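Local coordinates for YceI-like domain protein (Burkholderia cenocepacia BC7, PDB 5IXH) that captures antibiotics outside the cell as a bacterial lipocalin, contributing to intrinsic resistance, and here holds a long polyisoprenoid diphosphate in its barrel, at the OTP site. Numbering follows the deposited sequence.

The OTP site. Residues 15, 17, 26, 35, 45, 47, 49, 56, 61, 65, 70-71, 79, 81, 86, 96, 100, 102, 124, 137, 142, 152, 154, 156. With OTP ((2E,6E,10E,14E,18E,22E,26E)-3,7,11,15,19,23,27,31-octamethyldotriaconta-2,6,10,14,18,22,26,30-octaenyl trihydrogen diphosphate), chain B.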
loop_
_atom_site.group_PDB
_atom_site.type_symbol
_atom_site.label_atom_id
_atom_site.label_comp_id
_atom_site.label_asym_id
_atom_site.label_seq_id
_atom_site.Cartn_x
_atom_site.Cartn_y
_atom_site.Cartn_z
ATOM N N SER A 15 -0.676 11.834 -0.458
ATOM C CA SER A 15 -1.838 12.484 -1.040
ATOM C C SER A 15 -1.467 13.912 -1.380
ATOM O O SER A 15 -0.383 14.381 -1.004
ATOM C CB SER A 15 -3.011 12.483 -0.057
ATOM O OG SER A 15 -2.707 13.200 1.132
ATOM N N GLN A 17 -2.906 18.231 -2.039
ATOM C CA GLN A 17 -3.923 19.278 -1.921
ATOM C C GLN A 17 -3.503 20.763 -1.726
ATOM O O GLN A 17 -4.074 21.420 -0.857
ATOM C CB GLN A 17 -4.837 18.906 -0.749
ATOM C CG GLN A 17 -4.105 18.494 0.508
ATOM C CD GLN A 17 -4.631 19.213 1.729
ATOM O OE1 GLN A 17 -5.835 19.226 1.984
ATOM N NE2 GLN A 17 -3.732 19.842 2.479
ATOM N N PHE A 26 1.580 3.673 7.685
ATOM C CA PHE A 26 0.878 2.679 8.469
ATOM C C PHE A 26 1.858 2.052 9.437
ATOM O O PHE A 26 2.870 1.474 9.029
ATOM C CB PHE A 26 0.263 1.631 7.569
ATOM C CG PHE A 26 -0.791 2.170 6.666
ATOM C CD1 PHE A 26 -2.103 2.312 7.116
ATOM C CD2 PHE A 26 -0.498 2.533 5.359
ATOM C CE1 PHE A 26 -3.091 2.814 6.290
ATOM C CE2 PHE A 26 -1.486 3.027 4.528
ATOM C CZ PHE A 26 -2.780 3.167 4.978
ATOM N N PHE A 35 9.815 -15.478 -2.848
ATOM C CA PHE A 35 10.375 -15.007 -4.107
ATOM C C PHE A 35 11.795 -15.457 -4.369
ATOM O O PHE A 35 12.681 -15.223 -3.541
ATOM C CB PHE A 35 10.349 -13.479 -4.181
ATOM C CG PHE A 35 10.746 -12.947 -5.529
ATOM C CD1 PHE A 35 9.871 -13.053 -6.590
ATOM C CD2 PHE A 35 11.986 -12.384 -5.745
ATOM C CE1 PHE A 35 10.226 -12.589 -7.849
ATOM C CE2 PHE A 35 12.344 -11.915 -6.994
ATOM C CZ PHE A 35 11.451 -12.019 -8.045
ATOM N N ALA A 45 3.149 -12.952 -2.874
ATOM C CA ALA A 45 3.266 -12.006 -1.780
ATOM C C ALA A 45 1.897 -11.621 -1.323
ATOM O O ALA A 45 0.957 -11.542 -2.127
ATOM C CB ALA A 45 4.016 -10.775 -2.223
ATOM N N MET A 47 0.032 -8.771 1.714
ATOM C CA MET A 47 0.166 -7.782 2.765
ATOM C C MET A 47 -1.174 -7.503 3.383
ATOM O O MET A 47 -2.189 -7.435 2.681
ATOM C CB MET A 47 0.716 -6.481 2.206
ATOM C CG MET A 47 0.879 -5.396 3.231
ATOM S SD MET A 47 1.611 -3.917 2.523
ATOM C CE MET A 47 3.141 -4.598 1.911
ATOM N N ILE A 49 -2.770 -4.670 6.064
ATOM C CA ILE A 49 -2.550 -3.416 6.766
ATOM C C ILE A 49 -3.651 -3.180 7.791
ATOM O O ILE A 49 -4.855 -3.329 7.477
ATOM C CB ILE A 49 -2.543 -2.281 5.726
ATOM C CG1 ILE A 49 -1.336 -2.381 4.773
ATOM C CG2 ILE A 49 -2.620 -0.917 6.368
ATOM C CD1 ILE A 49 -0.174 -1.465 5.083
ATOM N N LEU A 56 -0.470 10.335 10.224
ATOM C CA LEU A 56 -0.125 11.540 9.477
ATOM C C LEU A 56 0.656 12.535 10.326
ATOM O O LEU A 56 0.960 13.630 9.857
ATOM C CB LEU A 56 -1.415 12.183 8.968
ATOM C CG LEU A 56 -2.078 11.389 7.845
ATOM C CD1 LEU A 56 -3.575 11.620 7.857
ATOM C CD2 LEU A 56 -1.467 11.807 6.529
ATOM N N TYR A 61 -5.876 14.834 12.321
ATOM C CA TYR A 61 -5.905 14.217 11.005
ATOM C C TYR A 61 -6.082 12.714 11.150
ATOM O O TYR A 61 -6.860 12.103 10.420
ATOM C CB TYR A 61 -4.621 14.491 10.236
ATOM C CG TYR A 61 -4.405 15.905 9.750
ATOM C CD1 TYR A 61 -5.402 16.889 9.812
ATOM C CD2 TYR A 61 -3.172 16.278 9.238
ATOM C CE1 TYR A 61 -5.172 18.168 9.347
ATOM C CE2 TYR A 61 -2.934 17.558 8.783
ATOM C CZ TYR A 61 -3.935 18.502 8.842
ATOM O OH TYR A 61 -3.681 19.775 8.385
ATOM N N VAL A 65 -9.217 10.657 9.412
ATOM C CA VAL A 65 -8.994 9.695 8.345
ATOM C C VAL A 65 -9.461 8.300 8.766
ATOM O O VAL A 65 -9.792 7.466 7.924
ATOM C CB VAL A 65 -7.534 9.740 7.840
ATOM C CG1 VAL A 65 -7.266 8.657 6.796
ATOM C CG2 VAL A 65 -7.257 11.104 7.216
ATOM N N TRP A 70 -13.785 8.532 5.474
ATOM C CA TRP A 70 -12.434 8.204 5.011
ATOM C C TRP A 70 -12.239 6.700 5.066
ATOM O O TRP A 70 -12.883 5.999 4.291
ATOM C CB TRP A 70 -11.381 9.015 5.780
ATOM C CG TRP A 70 -11.297 10.412 5.245
ATOM C CD1 TRP A 70 -11.896 11.540 5.754
ATOM C CD2 TRP A 70 -10.591 10.836 4.072
ATOM N NE1 TRP A 70 -11.597 12.623 4.966
ATOM C CE2 TRP A 70 -10.797 12.222 3.933
ATOM C CE3 TRP A 70 -9.798 10.178 3.129
ATOM C CZ2 TRP A 70 -10.238 12.955 2.889
ATOM C CZ3 TRP A 70 -9.253 10.906 2.105
ATOM C CH2 TRP A 70 -9.468 12.279 1.991
ATOM N N PHE A 71 -11.410 6.156 5.951
ATOM C CA PHE A 71 -11.216 4.706 5.927
ATOM C C PHE A 71 -12.380 3.911 6.506
ATOM O O PHE A 71 -12.527 2.734 6.214
ATOM C CB PHE A 71 -9.968 4.292 6.710
ATOM C CG PHE A 71 -8.658 4.741 6.105
ATOM C CD1 PHE A 71 -8.539 5.096 4.782
ATOM C CD2 PHE A 71 -7.551 4.870 6.918
ATOM C CE1 PHE A 71 -7.320 5.514 4.278
ATOM C CE2 PHE A 71 -6.336 5.275 6.417
ATOM C CZ PHE A 71 -6.229 5.607 5.111
ATOM N N ALA A 79 -6.901 -3.483 5.256
ATOM C CA ALA A 79 -6.773 -3.430 3.797
ATOM C C ALA A 79 -5.791 -4.526 3.429
ATOM O O ALA A 79 -4.874 -4.825 4.198
ATOM C CB ALA A 79 -6.260 -2.075 3.370
ATOM N N PHE A 81 -3.574 -6.826 0.181
ATOM C CA PHE A 81 -3.104 -7.132 -1.154
ATOM C C PHE A 81 -2.697 -8.587 -1.191
ATOM O O PHE A 81 -1.957 -9.039 -0.315
ATOM C CB PHE A 81 -1.924 -6.253 -1.575
ATOM C CG PHE A 81 -1.379 -6.630 -2.928
ATOM C CD1 PHE A 81 -2.030 -6.251 -4.102
ATOM C CD2 PHE A 81 -0.246 -7.426 -3.033
ATOM C CE1 PHE A 81 -1.543 -6.643 -5.345
ATOM C CE2 PHE A 81 0.240 -7.805 -4.276
ATOM C CZ PHE A 81 -0.409 -7.427 -5.424
ATOM N N ILE A 86 3.320 -12.754 -11.186
ATOM C CA ILE A 86 4.534 -11.961 -11.166
ATOM C C ILE A 86 5.160 -12.059 -12.543
ATOM O O ILE A 86 5.518 -13.158 -12.997
ATOM C CB ILE A 86 5.545 -12.441 -10.101
ATOM C CG1 ILE A 86 4.926 -12.328 -8.716
ATOM C CG2 ILE A 86 6.852 -11.625 -10.192
ATOM C CD1 ILE A 86 5.813 -12.873 -7.606
ATOM N N VAL A 96 3.968 -7.000 -10.428
ATOM C CA VAL A 96 3.277 -7.890 -9.516
ATOM C C VAL A 96 1.809 -7.530 -9.583
ATOM O O VAL A 96 1.409 -6.378 -9.282
ATOM C CB VAL A 96 3.815 -7.757 -8.086
ATOM C CG1 VAL A 96 3.080 -8.689 -7.161
ATOM C CG2 VAL A 96 5.313 -8.079 -8.050
ATOM N N LEU A 100 -6.261 -5.940 -4.609
ATOM C CA LEU A 100 -6.170 -4.907 -3.566
ATOM C C LEU A 100 -7.574 -4.646 -3.071
ATOM O O LEU A 100 -8.442 -4.307 -3.862
ATOM C CB LEU A 100 -5.567 -3.637 -4.156
ATOM C CG LEU A 100 -5.436 -2.418 -3.222
ATOM C CD1 LEU A 100 -4.528 -2.734 -2.049
ATOM C CD2 LEU A 100 -4.943 -1.220 -3.971
ATOM N N ILE A 102 -9.639 -2.424 -0.235
ATOM C CA ILE A 102 -9.612 -1.291 0.694
ATOM C C ILE A 102 -11.070 -0.916 0.931
ATOM O O ILE A 102 -11.850 -0.768 -0.001
ATOM C CB ILE A 102 -8.869 -0.053 0.104
ATOM C CG1 ILE A 102 -7.420 -0.382 -0.238
ATOM C CG2 ILE A 102 -8.925 1.125 1.088
ATOM C CD1 ILE A 102 -6.762 0.620 -1.138
ATOM N N PHE A 124 12.115 -5.183 -1.356
ATOM C CA PHE A 124 11.081 -5.047 -2.371
ATOM C C PHE A 124 10.582 -3.636 -2.274
ATOM O O PHE A 124 10.008 -3.240 -1.221
ATOM C CB PHE A 124 9.919 -6.002 -2.102
ATOM C CG PHE A 124 10.322 -7.420 -2.016
ATOM C CD1 PHE A 124 10.814 -7.961 -0.848
ATOM C CD2 PHE A 124 10.275 -8.234 -3.137
ATOM C CE1 PHE A 124 11.211 -9.267 -0.788
ATOM C CE2 PHE A 124 10.678 -9.538 -3.084
ATOM C CZ PHE A 124 11.157 -10.065 -1.917
ATOM N N VAL A 137 -12.783 6.047 -0.544
ATOM C CA VAL A 137 -12.000 6.640 0.545
ATOM C C VAL A 137 -12.012 8.165 0.401
ATOM O O VAL A 137 -11.377 8.741 -0.486
ATOM C CB VAL A 137 -10.569 6.087 0.576
ATOM C CG1 VAL A 137 -9.712 6.832 1.607
ATOM C CG2 VAL A 137 -10.611 4.588 0.894
ATOM N N TRP A 142 -15.872 15.051 1.327
ATOM C CA TRP A 142 -14.521 14.840 0.859
ATOM C C TRP A 142 -14.421 14.291 -0.567
ATOM O O TRP A 142 -13.317 14.011 -1.042
ATOM C CB TRP A 142 -13.771 13.924 1.835
ATOM C CG TRP A 142 -13.677 14.516 3.186
ATOM C CD1 TRP A 142 -14.452 14.217 4.259
ATOM C CD2 TRP A 142 -12.786 15.560 3.609
ATOM N NE1 TRP A 142 -14.090 14.997 5.337
ATOM C CE2 TRP A 142 -13.064 15.825 4.964
ATOM C CE3 TRP A 142 -11.765 16.276 2.979
ATOM C CZ2 TRP A 142 -12.373 16.792 5.700
ATOM C CZ3 TRP A 142 -11.073 17.231 3.707
ATOM C CH2 TRP A 142 -11.377 17.475 5.059
ATOM N N VAL A 152 -3.682 8.974 -5.081
ATOM C CA VAL A 152 -2.854 8.716 -3.899
ATOM C C VAL A 152 -1.777 7.725 -4.303
ATOM O O VAL A 152 -2.068 6.722 -4.965
ATOM C CB VAL A 152 -3.695 8.121 -2.749
ATOM C CG1 VAL A 152 -2.815 7.699 -1.557
ATOM C CG2 VAL A 152 -4.744 9.109 -2.302
ATOM N N ILE A 154 0.737 4.914 -3.117
ATOM C CA ILE A 154 1.062 3.972 -2.049
ATOM C C ILE A 154 2.512 3.532 -2.243
ATOM O O ILE A 154 2.847 2.920 -3.247
ATOM C CB ILE A 154 0.153 2.725 -2.098
ATOM C CG1 ILE A 154 -1.326 3.124 -1.964
ATOM C CG2 ILE A 154 0.580 1.735 -0.986
ATOM C CD1 ILE A 154 -2.301 1.996 -2.189
ATOM N N PHE A 156 5.949 1.510 -0.808
ATOM C CA PHE A 156 6.367 0.480 0.112
ATOM C C PHE A 156 7.836 0.139 -0.053
ATOM O O PHE A 156 8.409 0.197 -1.144
ATOM C CB PHE A 156 5.508 -0.770 -0.066
ATOM C CG PHE A 156 5.452 -1.257 -1.481
ATOM C CD1 PHE A 156 6.390 -2.150 -1.965
ATOM C CD2 PHE A 156 4.474 -0.786 -2.341
ATOM C CE1 PHE A 156 6.322 -2.594 -3.273
ATOM C CE2 PHE A 156 4.406 -1.217 -3.644
ATOM C CZ PHE A 156 5.340 -2.113 -4.114
HETATM O O7 OTP B . -6.183 23.482 4.399
HETATM P P2 OTP B . -7.010 22.251 4.086
HETATM O O5 OTP B . -8.445 22.481 4.505
HETATM O O6 OTP B . -6.955 21.961 2.602
HETATM O O4 OTP B . -6.428 21.003 4.875
HETATM P P1 OTP B . -7.186 19.619 5.059
HETATM O O2 OTP B . -8.120 19.698 6.245
HETATM O O3 OTP B . -7.972 19.284 3.810
HETATM O O1 OTP B . -6.085 18.507 5.334
HETATM C C40 OTP B . -6.003 17.322 4.559
HETATM C C39 OTP B . -5.074 16.431 5.379
HETATM C C37 OTP B . -4.656 15.193 4.986
HETATM C C38 OTP B . -3.728 14.473 5.964
HETATM C C36 OTP B . -5.076 14.518 3.660
HETATM C C35 OTP B . -5.532 13.077 3.970
HETATM C C34 OTP B . -5.259 12.118 2.797
HETATM C C32 OTP B . -5.249 10.762 3.032
HETATM C C33 OTP B . -5.500 10.198 4.436
HETATM C C31 OTP B . -4.984 9.786 1.872
HETATM C C30 OTP B . -6.065 8.684 1.870
HETATM C C29 OTP B . -5.293 7.362 1.828
HETATM C C27 OTP B . -5.523 6.401 0.874
HETATM C C28 OTP B . -6.570 6.508 -0.236
HETATM C C26 OTP B . -4.640 5.154 0.963
HETATM C C25 OTP B . -5.461 3.872 0.772
HETATM C C24 OTP B . -4.326 2.846 0.874
HETATM C C22 OTP B . -4.303 1.879 1.841
HETATM C C23 OTP B . -5.410 1.699 2.884
HETATM C C21 OTP B . -3.101 0.937 1.826
HETATM C C20 OTP B . -3.566 -0.296 1.051
HETATM C C19 OTP B . -2.287 -0.983 0.562
HETATM C C17 OTP B . -2.085 -2.337 0.730
HETATM C C18 OTP B . -3.146 -3.204 1.410
HETATM C C16 OTP B . -0.805 -3.028 0.229
HETATM C C15 OTP B . 0.244 -2.032 -0.301
HETATM C C14 OTP B . 1.284 -2.831 -1.102
HETATM C C12 OTP B . 1.046 -3.158 -2.419
HETATM C C13 OTP B . -0.224 -2.740 -3.168
HETATM C C11 OTP B . 2.082 -3.959 -3.221
HETATM C C10 OTP B . 2.965 -4.836 -2.324
HETATM C C9 OTP B . 3.687 -5.774 -3.304
HETATM C C7 OTP B . 4.366 -6.881 -2.867
HETATM C C8 OTP B . 4.433 -7.226 -1.378
HETATM C C6 OTP B . 5.047 -7.763 -3.931
HETATM C C5 OTP B . 6.463 -8.141 -3.493
HETATM C C4 OTP B . 7.202 -8.483 -4.801
HETATM C C2 OTP B . 7.535 -9.757 -5.200
HETATM C C3 OTP B . 8.268 -9.901 -6.533
HETATM C C1 OTP B . 7.214 -11.010 -4.380
#
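OTP, octaprenyl diphosphate, runs lengthwise through the core of the lipocalin-like YceI barrel. Of the ligand's 1281 Å² of surface, 1148 Å² is buried by the protein, although the ligand is poorly ordered. It may have been carried through purification. Specificity appears to rest on shape and greasiness, since the lining is nearly all apolar and matches a long, methyl-studded chain. At the deep end, one of the two terminal methyls, OTP C3, lies over one face of the Phe35 ring, towards its rim and 3.5 Å from Phe35 CD1. Phe124 comes alongside and puts CD2 3.5 Å from OTP C4. Further along, C9 to C11 pass between two rings. C10 sits over the centre of Phe156, and Phe81 offers a face from the other side. Met47 is extended through chi1 and chi2, which brings SD 3.4 Å from OTP C16. The bend at chi3 (-58°) only turns CE towards C14. Towards the mouth, branch methyls are met individually. Both methyls of Val65 straddle OTP C33, with Val65 CG1 at 3.3 Å. Phe71 turns its edge to the chain, with C27 in the ring plane, while Val65 CG1 covers one of its faces. Leu56 touches C38 with both of its methyls, and the Tyr61 ring lies with its face over C39. Trp142 presents a ring edge to O3 of the inner phosphate, and Trp70 NE1 lies above one face of that indole. Gln17 is poorly ordered. Its modelled amide makes an acceptor clash that a flip or a protonated phosphate could relieve: Gln17 OE1 is 2.8 Å from OTP O3 and 3.0 Å from OTP O6 of the outer phosphate.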